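PDB 6PZ7: endoglucanase family 5 from Clostridium acetobutylicum ATCC 824, which probably hydrolyses internal beta-1,4-glycosidic bonds of cellulose and related plant polysaccharides, as a broad-specificity endoglucanase of subfamily GH5_4. Local coordinates for residues Q10-V13 with N14-V18; R164-I167 with N168-L172. One frame throughout, in Å; residues are numbered along the deposited sequence.

Contact 1: Q10-V13 with N14-V18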
loop_
_atom_site.group_PDB
_atom_site.type_symbol
_atom_site.label_atom_id
_atom_site.label_comp_id
_atom_site.label_asym_id
_atom_site.label_seq_id
_atom_site.Cartn_x
_atom_site.Cartn_y
_atom_site.Cartn_z
ATOM N N GLN A 10 14.827 6.541 5.651
ATOM C CA GLN A 10 14.426 6.013 6.954
ATOM C C GLN A 10 13.780 7.105 7.798
ATOM O O GLN A 10 12.815 6.860 8.532
ATOM C CB GLN A 10 15.613 5.368 7.683
ATOM C CG GLN A 10 15.244 4.724 9.028
ATOM C CD GLN A 10 14.270 3.552 8.891
ATOM O OE1 GLN A 10 14.543 2.598 8.141
ATOM N NE2 GLN A 10 13.163 3.602 9.614
ATOM N N GLN A 11 14.293 8.336 7.707
ATOM C CA GLN A 11 13.654 9.457 8.401
ATOM C C GLN A 11 12.229 9.685 7.901
ATOM O O GLN A 11 11.304 9.934 8.696
ATOM C CB GLN A 11 14.495 10.720 8.246
ATOM C CG GLN A 11 15.759 10.676 9.112
ATOM C CD GLN A 11 16.651 11.879 8.839
ATOM O OE1 GLN A 11 16.819 12.316 7.681
ATOM N NE2 GLN A 11 17.262 12.407 9.860
ATOM N N ILE A 12 12.015 9.538 6.589
ATOM C CA ILE A 12 10.669 9.646 6.025
ATOM C C ILE A 12 9.774 8.558 6.600
ATOM O O ILE A 12 8.639 8.817 7.027
ATOM C CB ILE A 12 10.718 9.580 4.480
ATOM C CG1 ILE A 12 11.342 10.837 3.881
ATOM C CG2 ILE A 12 9.333 9.355 3.879
ATOM C CD1 ILE A 12 10.477 12.092 3.930
ATOM N N VAL A 13 10.237 7.301 6.563
ATOM C CA VAL A 13 9.427 6.198 7.081
ATOM C C VAL A 13 9.054 6.437 8.541
ATOM O O VAL A 13 7.906 6.238 8.949
ATOM C CB VAL A 13 10.168 4.865 6.880
ATOM C CG1 VAL A 13 9.509 3.724 7.619
ATOM C CG2 VAL A 13 10.198 4.529 5.381
ATOM N N ASN A 14 10.006 6.894 9.356
ATOM C CA ASN A 14 9.688 7.152 10.751
ATOM C C ASN A 14 8.669 8.269 10.872
ATOM O O ASN A 14 7.753 8.203 11.700
ATOM C CB ASN A 14 10.975 7.515 11.493
ATOM C CG ASN A 14 11.908 6.342 11.654
ATOM O OD1 ASN A 14 11.510 5.198 11.476
ATOM N ND2 ASN A 14 13.160 6.627 11.976
ATOM N N ASP A 15 8.801 9.315 10.070
ATOM C CA ASP A 15 7.897 10.453 10.138
ATOM C C ASP A 15 6.477 10.065 9.720
ATOM O O ASP A 15 5.496 10.630 10.212
ATOM C CB ASP A 15 8.448 11.581 9.259
ATOM C CG ASP A 15 7.921 12.951 9.632
ATOM O OD1 ASP A 15 7.832 13.229 10.858
ATOM O OD2 ASP A 15 7.677 13.794 8.751
ATOM N N MET A 16 6.344 9.102 8.814
ATOM C CA MET A 16 5.035 8.638 8.370
ATOM C C MET A 16 4.224 8.069 9.528
ATOM O O MET A 16 2.993 8.167 9.511
ATOM C CB MET A 16 5.207 7.566 7.281
ATOM C CG MET A 16 5.682 8.095 5.933
ATOM S SD MET A 16 6.280 6.838 4.811
ATOM C CE MET A 16 4.731 6.109 4.295
ATOM N N LYS A 17 4.917 7.452 10.506
ATOM C CA LYS A 17 4.382 7.022 11.809
ATOM C C LYS A 17 3.465 5.800 11.731
ATOM O O LYS A 17 3.826 4.729 12.216
ATOM C CB LYS A 17 3.647 8.173 12.518
ATOM C CG LYS A 17 3.173 7.835 13.955
ATOM C CD LYS A 17 2.078 8.785 14.480
ATOM C CE LYS A 17 1.359 8.146 15.678
ATOM N NZ LYS A 17 0.296 9.019 16.250
ATOM N N VAL A 18 2.278 5.976 11.185
ATOM C CA VAL A 18 1.260 4.932 11.079
ATOM C C VAL A 18 0.235 5.472 10.099
ATOM O O VAL A 18 -0.051 6.677 10.056
ATOM C CB VAL A 18 0.646 4.588 12.444
ATOM C CG1 VAL A 18 -0.132 5.758 13.051
ATOM C CG2 VAL A 18 -0.208 3.333 12.335
#
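Gln-10 and Asn-14 face each other one turn apart on helix 9-16, a short N-terminal helix that closes the bottom of the (beta/alpha)8 TIM barrel just before its first strand, 19-22. Their side chains make one hydrogen bond: Gln-10 NE2 donates to Asn-14 OD1, 3.0 Å away. The acceptor lies in the amide plane of Gln-10. The donor, however, stands above the carbonyl plane of Asn-14 and not on a lone pair. The bond is also bent, with an N-H...O angle of 141°. The two amide planes are 50° apart. Gln-10 CG is anti to the backbone N (chi1 -177°), and a bend at chi2 turns the amide along the helix toward Asn-14. Gln-10 NE2 also bonds to Gly-296 O, Asn-14 OD1 weakly to Arg-293 NH2, and Asp-15 OD2 to Tyr-95 OH.

Backbone bonds run from Asn-14 N to Gln-10 O, from Asp-15 N to Gln-11 O and from Met-16 N to Ile-12 O, each 2.9 Å. Met-16 N has a second, weak bond to Val-13 O, which also accepts from Thr-298 OG1. Lys-17, with positive phi, is the first residue to leave helical backbone angles.

The apolar side faces the barrel interior. Ile-12 and Met-16 both touch Tyr-95 and Ile-140, while Val-13 and Met-16 pack on Val-266. Met-16 CG lies beside the backbone N, and a nearly extended chi2 carries the sulfur back over the preceding turn. There SD lies 4.1 Å from Ile-12 CG2 and 3.9 Å from Val-13 CA.

Contact 2: R164-I167 with N168-L172; sequences RDVI and NKFNL
Asn-168 and Arg-164 lie one turn apart on helix 161-180, an outer helix of the (beta/alpha)8 barrel between strands 139-142 and 190-193. Two waters tie the Asn-168 amide back to the preceding turn. One donates to Arg-164 O at 2.8 Å and to Asn-168 OD1 at 3.1 Å. The other accepts from Asn-168 ND2 and donates to Asp-165 OD1 at 2.7 Å. The same amide also pairs with the backbone beyond the helix: ND2 gives to Asp-206 O, and OD1 accepts from Val-208 N. Both ends of the amide are therefore used twice, which should fix its rotation. Arg-164 O also takes the backbone N-H of Asn-168 at 3.2 Å, so this carbonyl has two donors. The carbonyls of Asp-165, Val-166 and Ile-167 accept in turn from the N-H groups of Lys-169, Phe-170 and Asn-171.

Lys-169 has two conformers. In the one described, NZ stays 4.3 Å from Asp-165 OD2, too far for a salt bridge. Instead Lys-169 NZ pairs with Glu-114, Asp-165 OD2 bonds to Tyr-111 OH, and Arg-164 NE forms a salt bridge with Asp-206.

Val-166 CG1 sits over one face of the Phe-170 ring, offset toward the rim, in a CH-pi contact 3.7 Å from the centroid. It is anti to the backbone N (chi1 177°), which directs it along the helix to the ring. Ile-167 and Asn-171 lie side by side, with CG2 3.7 Å from ND2. Asn-171 bonds to Thr-143 OG1 and Pro-193 O, near the ends of strands 139-142 and 190-193, while Phe-170 packs on helix 111-132 through Ser-117, Thr-118 and Leu-121.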
loop_
_atom_site.group_PDB
_atom_site.type_symbol
_atom_site.label_atom_id
_atom_site.label_comp_id
_atom_site.label_asym_id
_atom_site.label_seq_id
_atom_site.Cartn_x
_atom_site.Cartn_y
_atom_site.Cartn_z
ATOM N N ARG A 164 9.512 -12.530 -10.804
ATOM C CA ARG A 164 10.293 -11.651 -9.922
ATOM C C ARG A 164 11.271 -10.790 -10.719
ATOM O O ARG A 164 11.450 -9.593 -10.444
ATOM C CB ARG A 164 10.974 -12.473 -8.832
ATOM C CG ARG A 164 9.999 -13.094 -7.855
ATOM C CD ARG A 164 10.663 -13.748 -6.681
ATOM N NE ARG A 164 11.526 -14.888 -7.008
ATOM C CZ ARG A 164 11.155 -16.147 -7.016
ATOM N NH1 ARG A 164 9.898 -16.479 -6.766
ATOM N NH2 ARG A 164 12.039 -17.094 -7.312
ATOM N N ASP A 165 11.906 -11.389 -11.734
ATOM C CA ASP A 165 12.799 -10.642 -12.620
ATOM C C ASP A 165 12.048 -9.524 -13.324
ATOM O O ASP A 165 12.487 -8.363 -13.322
ATOM C CB ASP A 165 13.429 -11.634 -13.610
ATOM C CG ASP A 165 14.539 -11.054 -14.440
ATOM O OD1 ASP A 165 15.124 -9.984 -14.105
ATOM O OD2 ASP A 165 14.842 -11.688 -15.477
ATOM N N VAL A 166 10.908 -9.838 -13.921
ATOM C CA VAL A 166 10.156 -8.834 -14.667
ATOM C C VAL A 166 9.635 -7.732 -13.745
ATOM O O VAL A 166 9.628 -6.553 -14.123
ATOM C CB VAL A 166 9.053 -9.480 -15.516
ATOM C CG1 VAL A 166 8.221 -8.412 -16.226
ATOM C CG2 VAL A 166 9.669 -10.454 -16.533
ATOM N N ILE A 167 9.222 -8.057 -12.529
ATOM C CA ILE A 167 8.810 -6.994 -11.620
ATOM C C ILE A 167 9.946 -6.022 -11.361
ATOM O O ILE A 167 9.720 -4.813 -11.232
ATOM C CB ILE A 167 8.229 -7.569 -10.334
ATOM C CG1 ILE A 167 6.852 -8.173 -10.666
ATOM C CG2 ILE A 167 8.184 -6.513 -9.223
ATOM C CD1 ILE A 167 6.359 -9.066 -9.666
ATOM N N ASN A 168 11.176 -6.500 -11.252
ATOM C CA ASN A 168 12.275 -5.563 -11.069
ATOM C C ASN A 168 12.363 -4.598 -12.245
ATOM O O ASN A 168 12.633 -3.405 -12.065
ATOM C CB ASN A 168 13.602 -6.306 -10.901
ATOM C CG ASN A 168 13.718 -7.004 -9.553
ATOM O OD1 ASN A 168 13.171 -6.534 -8.540
ATOM N ND2 ASN A 168 14.441 -8.088 -9.508
ATOM N N LYS A 169 12.145 -5.102 -13.470
ATOM C CA LYS A 169 12.152 -4.244 -14.647
ATOM C C LYS A 169 11.002 -3.248 -14.614
ATOM O O LYS A 169 11.183 -2.075 -14.954
ATOM C CB LYS A 169 12.096 -5.110 -15.918
ATOM C CG LYS A 169 13.178 -6.205 -16.024
ATOM C CD LYS A 169 13.019 -7.002 -17.312
ATOM C CE LYS A 169 13.929 -8.209 -17.374
ATOM N NZ LYS A 169 13.774 -8.961 -18.664
ATOM N N PHE A 170 9.823 -3.692 -14.209
ATOM C CA PHE A 170 8.696 -2.777 -14.116
ATOM C C PHE A 170 8.940 -1.678 -13.078
ATOM O O PHE A 170 8.621 -0.508 -13.328
ATOM C CB PHE A 170 7.423 -3.523 -13.728
ATOM C CG PHE A 170 6.834 -4.441 -14.793
ATOM C CD1 PHE A 170 7.201 -4.389 -16.127
ATOM C CD2 PHE A 170 5.856 -5.328 -14.416
ATOM C CE1 PHE A 170 6.607 -5.236 -17.058
ATOM C CE2 PHE A 170 5.252 -6.166 -15.349
ATOM C CZ PHE A 170 5.630 -6.115 -16.671
ATOM N N ASN A 171 9.474 -2.034 -11.903
ATOM C CA ASN A 171 9.756 -1.022 -10.896
ATOM C C ASN A 171 10.792 -0.031 -11.410
ATOM O O ASN A 171 10.688 1.175 -11.149
ATOM C CB ASN A 171 10.233 -1.684 -9.596
ATOM C CG ASN A 171 9.095 -2.261 -8.764
ATOM O OD1 ASN A 171 7.965 -1.743 -8.797
ATOM N ND2 ASN A 171 9.393 -3.279 -7.962
ATOM N N LEU A 172 11.819 -0.527 -12.099
ATOM C CA LEU A 172 12.838 0.350 -12.668
ATOM C C LEU A 172 12.239 1.305 -13.690
ATOM O O LEU A 172 12.531 2.503 -13.664
ATOM C CB LEU A 172 13.940 -0.480 -13.329
ATOM C CG LEU A 172 15.026 0.312 -14.040
ATOM C CD1 LEU A 172 15.701 1.238 -13.118
ATOM C CD2 LEU A 172 16.025 -0.644 -14.706
HETATM O O HOH W 1 11.262 -8.819 -7.744
HETATM O O HOH W 2 15.982 -8.684 -11.849
#

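Both contacts join successive turns of a single helix, yet they occupy different places in the barrel. Contact 1 is on the short helix under the barrel, and its apolar side chains reach strands 95-99, 139-142 and 265-270. Contact 2 belongs to an outer helix, and its aromatic ring meets the neighbouring helix 111-132. Both are partly buried. The outward side of contact 1 includes exposed residues, whereas all those touching in contact 2 are buried or partly exposed. Contact 1 joins two amides directly; contact 2 uses bridging waters, and its charged groups pair outside the two segments. Their centres are 25 Å apart. Contact 1 meets strand 139-142 at Ile-140, contact 2 the residues just after it, Thr-143 and Leu-144.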